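Side-chain contacts in tRNA nucleotidyl transferase-related protein (Thermotoga maritima, PDB 3H38), which probably adds the CCA end to tRNA as a magnesium-dependent class II nucleotidyltransferase, this chain being the C-terminal part of a longer protein: residues S89-L92 / L96-D99; G27-E32 / A68-R73. One frame throughout, in Å; residues are numbered along the deposited sequence.

Contact 1 of 2, residues S89-L92 / L96-D99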
ATOM      1  N   SER A  89      13.113 -20.468   3.379  1.00 57.53           N
ATOM      2  CA  SER A  89      13.841 -19.307   3.868  1.00 54.71           C
ATOM      3  C   SER A  89      14.778 -19.726   4.998  1.00 53.72           C
ATOM      4  O   SER A  89      14.350 -20.376   5.943  1.00 56.98           O
ATOM      5  CB  SER A  89      12.862 -18.230   4.321  1.00 54.27           C
ATOM      6  OG  SER A  89      12.049 -17.828   3.234  1.00 54.79           O
ATOM      7  N   LEU A  90      16.031 -19.334   4.915  1.00 57.98           N
ATOM      8  CA  LEU A  90      16.936 -19.625   5.991  1.00 58.18           C
ATOM      9  C   LEU A  90      17.164 -18.343   6.735  1.00 65.86           C
ATOM     10  O   LEU A  90      17.625 -17.358   6.193  1.00 69.96           O
ATOM     11  CB  LEU A  90      18.244 -20.206   5.491  1.00 62.89           C
ATOM     12  CG  LEU A  90      19.235 -20.860   6.441  1.00 64.75           C
ATOM     13  CD1 LEU A  90      18.607 -21.682   7.484  1.00 66.87           C
ATOM     14  CD2 LEU A  90      20.175 -21.695   5.705  1.00 60.29           C
ATOM     15  N   PHE A  91      16.812 -18.371   8.000  1.00 65.01           N
ATOM     16  CA  PHE A  91      16.992 -17.232   8.883  1.00 66.92           C
ATOM     17  C   PHE A  91      18.278 -17.387   9.669  1.00 73.00           C
ATOM     18  O   PHE A  91      18.352 -18.196  10.594  1.00 79.69           O
ATOM     19  CB  PHE A  91      15.822 -17.132   9.856  1.00 72.85           C
ATOM     20  CG  PHE A  91      14.505 -16.874   9.192  1.00 68.34           C
ATOM     21  CD1 PHE A  91      14.061 -15.578   8.994  1.00 66.99           C
ATOM     22  CD2 PHE A  91      13.712 -17.928   8.762  1.00 65.13           C
ATOM     23  CE1 PHE A  91      12.837 -15.334   8.374  1.00 66.68           C
ATOM     24  CE2 PHE A  91      12.496 -17.692   8.147  1.00 62.70           C
ATOM     25  CZ  PHE A  91      12.059 -16.389   7.949  1.00 61.34           C
ATOM     26  N   LEU A  92      19.289 -16.609   9.305  1.00 76.35           N
ATOM     27  CA  LEU A  92      20.586 -16.688   9.967  1.00 86.92           C
ATOM     28  C   LEU A  92      20.592 -15.938  11.290  1.00101.91           C
ATOM     29  O   LEU A  92      20.090 -14.816  11.381  1.00108.01           O
ATOM     30  CB  LEU A  92      21.664 -16.120   9.057  1.00 80.96           C
ATOM     31  CG  LEU A  92      21.542 -16.678   7.646  1.00 75.81           C
ATOM     32  CD1 LEU A  92      22.580 -16.034   6.756  1.00 69.59           C
ATOM     33  CD2 LEU A  92      21.672 -18.203   7.679  1.00 74.13           C
ATOM     34  N   LEU A  96      20.353 -11.628   9.127  1.00 92.46           N
ATOM     35  CA  LEU A  96      19.780 -11.599   7.786  1.00 94.27           C
ATOM     36  C   LEU A  96      19.184 -12.942   7.361  1.00 88.69           C
ATOM     37  O   LEU A  96      19.519 -13.991   7.914  1.00 87.67           O
ATOM     38  CB  LEU A  96      20.809 -11.104   6.763  1.00 96.88           C
ATOM     39  CG  LEU A  96      20.291  -9.974   5.862  1.00 95.71           C
ATOM     40  CD1 LEU A  96      21.414  -9.395   5.018  1.00 95.87           C
ATOM     41  CD2 LEU A  96      19.109 -10.411   4.988  1.00 91.19           C
ATOM     42  N   ARG A  97      18.297 -12.894   6.371  1.00 80.69           N
ATOM     43  CA  ARG A  97      17.514 -14.062   5.999  1.00 74.46           C
ATOM     44  C   ARG A  97      17.512 -14.360   4.489  1.00 67.73           C
ATOM     45  O   ARG A  97      17.246 -13.487   3.653  1.00 60.42           O
ATOM     46  CB  ARG A  97      16.088 -13.915   6.536  1.00 71.28           C
ATOM     47  CG  ARG A  97      15.125 -13.186   5.622  1.00 62.88           C
ATOM     48  CD  ARG A  97      14.038 -14.116   5.132  1.00 66.85           C
ATOM     49  NE  ARG A  97      12.804 -13.379   4.875  1.00 81.05           N
ATOM     50  CZ  ARG A  97      11.592 -13.926   4.876  1.00 96.25           C
ATOM     51  NH1 ARG A  97      11.446 -15.223   5.124  1.00101.84           N
ATOM     52  NH2 ARG A  97      10.522 -13.179   4.633  1.00 96.77           N
ATOM     53  N   ILE A  98      17.802 -15.615   4.168  1.00 64.24           N
ATOM     54  CA  ILE A  98      17.926 -16.081   2.795  1.00 57.25           C
ATOM     55  C   ILE A  98      16.630 -16.700   2.289  1.00 54.86           C
ATOM     56  O   ILE A  98      16.161 -17.695   2.834  1.00 58.40           O
ATOM     57  CB  ILE A  98      19.034 -17.146   2.710  1.00 58.61           C
ATOM     58  CG1 ILE A  98      20.294 -16.641   3.421  1.00 58.25           C
ATOM     59  CG2 ILE A  98      19.319 -17.521   1.265  1.00 61.99           C
ATOM     60  CD1 ILE A  98      21.328 -17.716   3.715  1.00 60.36           C
ATOM     61  N   ASP A  99      16.046 -16.099   1.260  1.00 48.19           N
ATOM     62  CA  ASP A  99      14.939 -16.718   0.550  1.00 46.22           C
ATOM     63  C   ASP A  99      15.535 -17.639  -0.516  1.00 52.55           C
ATOM     64  O   ASP A  99      16.564 -17.325  -1.129  1.00 56.45           O
ATOM     65  CB  ASP A  99      14.059 -15.655  -0.102  1.00 50.08           C
ATOM     66  CG  ASP A  99      13.258 -14.830   0.922  1.00 66.41           C
ATOM     67  OD1 ASP A  99      12.687 -15.434   1.859  1.00 67.41           O
ATOM     68  OD2 ASP A  99      13.192 -13.578   0.777  1.00 65.82           O
TER

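Contact 2 of 2, residues G27-E32 / A68-R73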
ATOM      1  N   GLY A  27      26.998 -19.681  -4.074  1.00 31.80           N
ATOM      2  CA  GLY A  27      27.397 -20.128  -5.396  1.00 40.57           C
ATOM      3  C   GLY A  27      28.125 -21.445  -5.240  1.00 41.08           C
ATOM      4  O   GLY A  27      27.832 -22.429  -5.924  1.00 34.85           O
ATOM      5  N   LYS A  28      29.058 -21.442  -4.311  1.00 46.20           N
ATOM      6  CA  LYS A  28      29.882 -22.582  -4.002  1.00 47.61           C
ATOM      7  C   LYS A  28      29.083 -23.790  -3.576  1.00 48.10           C
ATOM      8  O   LYS A  28      29.369 -24.857  -4.054  1.00 47.93           O
ATOM      9  CB  LYS A  28      30.917 -22.215  -2.952  1.00 53.60           C
ATOM     10  CG  LYS A  28      32.330 -22.600  -3.272  1.00 62.70           C
ATOM     11  CD  LYS A  28      32.614 -24.064  -3.051  1.00 72.25           C
ATOM     12  CE  LYS A  28      33.261 -24.723  -4.286  1.00 73.58           C
ATOM     13  NZ  LYS A  28      33.767 -26.115  -4.097  1.00 63.04           N
ATOM     14  N   PHE A  29      28.073 -23.613  -2.721  1.00 34.00           N
ATOM     15  CA  PHE A  29      27.147 -24.700  -2.380  1.00 32.55           C
ATOM     16  C   PHE A  29      26.442 -25.199  -3.624  1.00 31.00           C
ATOM     17  O   PHE A  29      26.139 -26.384  -3.732  1.00 45.12           O
ATOM     18  CB  PHE A  29      26.075 -24.268  -1.377  1.00 44.58           C
ATOM     19  CG  PHE A  29      26.615 -23.768  -0.077  1.00 54.59           C
ATOM     20  CD1 PHE A  29      25.828 -22.987   0.754  1.00 53.12           C
ATOM     21  CD2 PHE A  29      27.918 -24.061   0.315  1.00 55.83           C
ATOM     22  CE1 PHE A  29      26.327 -22.514   1.958  1.00 55.25           C
ATOM     23  CE2 PHE A  29      28.419 -23.592   1.516  1.00 54.23           C
ATOM     24  CZ  PHE A  29      27.625 -22.815   2.336  1.00 56.49           C
ATOM     25  N   GLY A  30      26.163 -24.291  -4.558  1.00 27.43           N
ATOM     26  CA  GLY A  30      25.462 -24.650  -5.780  1.00 28.80           C
ATOM     27  C   GLY A  30      26.243 -25.729  -6.507  1.00 40.12           C
ATOM     28  O   GLY A  30      25.704 -26.783  -6.823  1.00 43.93           O
ATOM     29  N   ASP A  31      27.521 -25.461  -6.753  1.00 38.36           N
ATOM     30  CA  ASP A  31      28.411 -26.407  -7.413  1.00 39.48           C
ATOM     31  C   ASP A  31      28.512 -27.732  -6.662  1.00 42.29           C
ATOM     32  O   ASP A  31      28.563 -28.797  -7.272  1.00 47.09           O
ATOM     33  CB  ASP A  31      29.812 -25.820  -7.536  1.00 42.88           C
ATOM     34  CG  ASP A  31      29.916 -24.800  -8.643  1.00 56.15           C
ATOM     35  OD1 ASP A  31      28.868 -24.524  -9.271  1.00 60.82           O
ATOM     36  OD2 ASP A  31      31.037 -24.284  -8.887  1.00 52.44           O
ATOM     37  N   GLU A  32      28.553 -27.658  -5.341  1.00 32.16           N
ATOM     38  CA  GLU A  32      28.796 -28.839  -4.529  1.00 46.70           C
ATOM     39  C   GLU A  32      27.586 -29.754  -4.494  1.00 56.62           C
ATOM     40  O   GLU A  32      27.691 -30.906  -4.086  1.00 63.33           O
ATOM     41  CB  GLU A  32      29.214 -28.444  -3.116  1.00 46.62           C
ATOM     42  CG  GLU A  32      30.664 -27.981  -3.027  1.00 41.39           C
ATOM     43  CD  GLU A  32      30.970 -27.280  -1.715  1.00 48.67           C
ATOM     44  OE1 GLU A  32      32.140 -26.903  -1.507  1.00 56.42           O
ATOM     45  OE2 GLU A  32      30.042 -27.095  -0.896  1.00 41.35           O
ATOM     46  N   ALA A  68      18.608 -25.507   0.563  1.00 46.20           N
ATOM     47  CA  ALA A  68      18.474 -24.867   1.861  1.00 46.37           C
ATOM     48  C   ALA A  68      19.056 -25.767   2.958  1.00 54.06           C
ATOM     49  O   ALA A  68      19.786 -25.294   3.819  1.00 64.54           O
ATOM     50  CB  ALA A  68      17.018 -24.521   2.136  1.00 36.46           C
ATOM     51  N   GLU A  69      18.747 -27.049   2.926  1.00 53.88           N
ATOM     52  CA  GLU A  69      19.260 -27.987   3.895  1.00 60.21           C
ATOM     53  C   GLU A  69      20.777 -28.022   3.892  1.00 60.22           C
ATOM     54  O   GLU A  69      21.419 -27.951   4.913  1.00 59.24           O
ATOM     55  CB  GLU A  69      18.698 -29.376   3.614  1.00 58.86           C
ATOM     56  CG  GLU A  69      17.411 -29.697   4.349  1.00 69.43           C
ATOM     57  CD  GLU A  69      16.541 -30.717   3.633  1.00 87.78           C
ATOM     58  OE1 GLU A  69      16.910 -31.187   2.549  1.00 92.58           O
ATOM     59  OE2 GLU A  69      15.475 -31.076   4.156  1.00 92.92           O
ATOM     60  N   TYR A  70      21.337 -28.144   2.712  1.00 56.55           N
ATOM     61  CA  TYR A  70      22.777 -28.145   2.519  1.00 51.00           C
ATOM     62  C   TYR A  70      23.401 -26.857   3.022  1.00 54.41           C
ATOM     63  O   TYR A  70      24.389 -26.886   3.758  1.00 43.85           O
ATOM     64  CB  TYR A  70      23.112 -28.307   1.041  1.00 44.96           C
ATOM     65  CG  TYR A  70      24.581 -28.476   0.806  1.00 45.16           C
ATOM     66  CD1 TYR A  70      25.229 -29.638   1.194  1.00 44.92           C
ATOM     67  CD2 TYR A  70      25.330 -27.472   0.210  1.00 51.71           C
ATOM     68  CE1 TYR A  70      26.584 -29.805   0.987  1.00 43.07           C
ATOM     69  CE2 TYR A  70      26.693 -27.626  -0.002  1.00 48.67           C
ATOM     70  CZ  TYR A  70      27.311 -28.796   0.390  1.00 49.05           C
ATOM     71  OH  TYR A  70      28.661 -28.959   0.189  1.00 51.76           O
ATOM     72  N   ALA A  71      22.825 -25.732   2.596  1.00 55.19           N
ATOM     73  CA  ALA A  71      23.233 -24.411   3.065  1.00 52.29           C
ATOM     74  C   ALA A  71      23.186 -24.335   4.586  1.00 58.48           C
ATOM     75  O   ALA A  71      24.076 -23.760   5.218  1.00 52.69           O
ATOM     76  CB  ALA A  71      22.336 -23.328   2.463  1.00 44.63           C
ATOM     77  N   LYS A  72      22.143 -24.902   5.178  1.00 62.07           N
ATOM     78  CA  LYS A  72      21.929 -24.755   6.596  1.00 63.51           C
ATOM     79  C   LYS A  72      23.065 -25.260   7.421  1.00 64.19           C
ATOM     80  O   LYS A  72      23.346 -24.708   8.442  1.00 73.54           O
ATOM     81  CB  LYS A  72      20.651 -25.433   7.052  1.00 65.96           C
ATOM     82  CG  LYS A  72      20.172 -24.940   8.396  1.00 68.74           C
ATOM     83  CD  LYS A  72      19.882 -26.050   9.348  1.00 70.09           C
ATOM     84  CE  LYS A  72      19.451 -25.500  10.676  1.00 73.14           C
ATOM     85  NZ  LYS A  72      18.096 -25.928  11.093  1.00 70.41           N
ATOM     86  N   ARG A  73      23.720 -26.322   7.002  1.00 56.98           N
ATOM     87  CA  ARG A  73      24.772 -26.873   7.813  1.00 58.21           C
ATOM     88  C   ARG A  73      26.088 -26.184   7.727  1.00 70.47           C
ATOM     89  O   ARG A  73      27.065 -26.658   8.261  1.00 71.50           O
ATOM     90  CB  ARG A  73      24.980 -28.337   7.543  1.00 61.92           C
ATOM     91  CG  ARG A  73      24.982 -28.761   6.164  1.00 61.20           C
ATOM     92  CD  ARG A  73      25.697 -30.046   6.091  1.00 68.05           C
ATOM     93  NE  ARG A  73      25.007 -30.997   5.253  1.00 75.73           N
ATOM     94  CZ  ARG A  73      25.608 -31.824   4.414  1.00 78.41           C
ATOM     95  NH1 ARG A  73      26.914 -31.823   4.316  1.00 76.86           N
ATOM     96  NH2 ARG A  73      24.901 -32.654   3.681  1.00 76.50           N
TER

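Contact 1 of 2, residues S89-L92 / L96-D99
Strands 87-92 and 97-102 form a beta hairpin of the head domain, in which Ser89, beside the magnesium site, gives its hydroxyl to Asp99. Ser89 OG, placed beside its own backbone N (chi1 -60°), donates to Asp99 OD1 at 2.8 Å, nearly in line with the carboxylate C-O bond; OG also bonds His82, so this buried hydroxyl has two partners. Asp99 binds magnesium in this enzyme, with Asp55 and Asp57, although no metal occupies the site here; the bond is consistent with Ser89 acting as a second-shell residue that steadies a metal ligand. On the same face of this antiparallel strand pair, Arg97 runs alongside Phe91, ring and guanidinium planes 25° apart, with Arg97 NH1 3.1 Å from Phe91 CZ. A bend at chi2 (114°) turns the arginine chain along the ring. Arg97 NH1 also lies 3.5 Å from Asp99 OD1, which sits above the guanidinium face, a purely electrostatic pairing. The opposite face is apolar: Leu92 CD1 meets Ile98 CD1 at 3.7 Å, and Leu90 CB packs on Ile98 CB. Leu90 and Ile98 form the hydrogen-bonded pair, Leu90 N to Ile98 O and Ile98 N to Leu90 O both 2.7 Å.

Contact 2 of 2, residues G27-E32 / A68-R73
Tyr70 is the first residue of 68-73 to touch 27-32, and it does so twice, through its ring edge against Phe29 and through its hydroxyl to Glu32. With CG anti to the backbone N (chi1 -173°), the ring stretches across to the other helix. Its edge is turned toward the face of Phe29 in an offset edge-to-face pair, planes 89° apart and centroids separated by 5.5 Å. Tyr70 CD2 also lies 3.7 Å from Phe29 CB, which sits at the tyrosine edge, in the ring plane. At the far end Tyr70 OH donates to Glu32 OE2 at 2.6 Å, coming from above the carboxylate plane. The carboxylate stands nearly perpendicular to the phenol ring. Its other oxygen, Glu32 OE1, takes a salt-bridging hydrogen bond from Lys28 NZ at 3.2 Å, one turn back on the same helix, so the carboxylate is gripped through both oxygens. A phenylalanine at Tyr70 would probably keep the ring packing but leave Glu32 OE2 without its hydroxyl partner and the carboxylate freer to turn. Helix 64-72 packs on strand 87-92 of the nucleotidyltransferase sheet. The segments 27-32 and 68-72 run at 118° to each other, their axes 10.3 Å apart at closest approach, a gap spanned by these aromatic side chains. Next along, Ala71 puts its small methyl against the Phe29 ring: Ala71 CB is 3.9 Å from Phe29 CD1, and Ala71 CA is 3.8 Å from the same atom. The helix ends at Lys72, and Arg73 lays its guanidinium face over Tyr70 CD1, a contact within 68-73 itself, at a ring carbon turned away from Phe29. Phe74, just past the segment, meets the rings of both Phe29 and Tyr70, and Leu75 adds to the apolar surroundings of Phe29.

In the fold
Contact 1 joins neighbouring strands of the head-domain sheet, whereas contact 2 joins two helices packed beside it; their centres lie about 13 Å apart. They meet through Leu90, whose CD2 is 3.6 Å from Lys72 CA, so the apolar face of the hairpin backs onto helix 64-72. Both are partly buried, each mixing apolar and polar contacts. In 89-92/96-99 the polar and charged groups sit on the face bearing the metal ligand Asp99, and backbone bonds set the register. In 27-32/68-73 Phe29 and Ala71 are the buried part, while the acid-hydroxyl bond of Tyr70 involves the exposed Glu32; the Ala71 side chain is about 12 Å from that of Asp99.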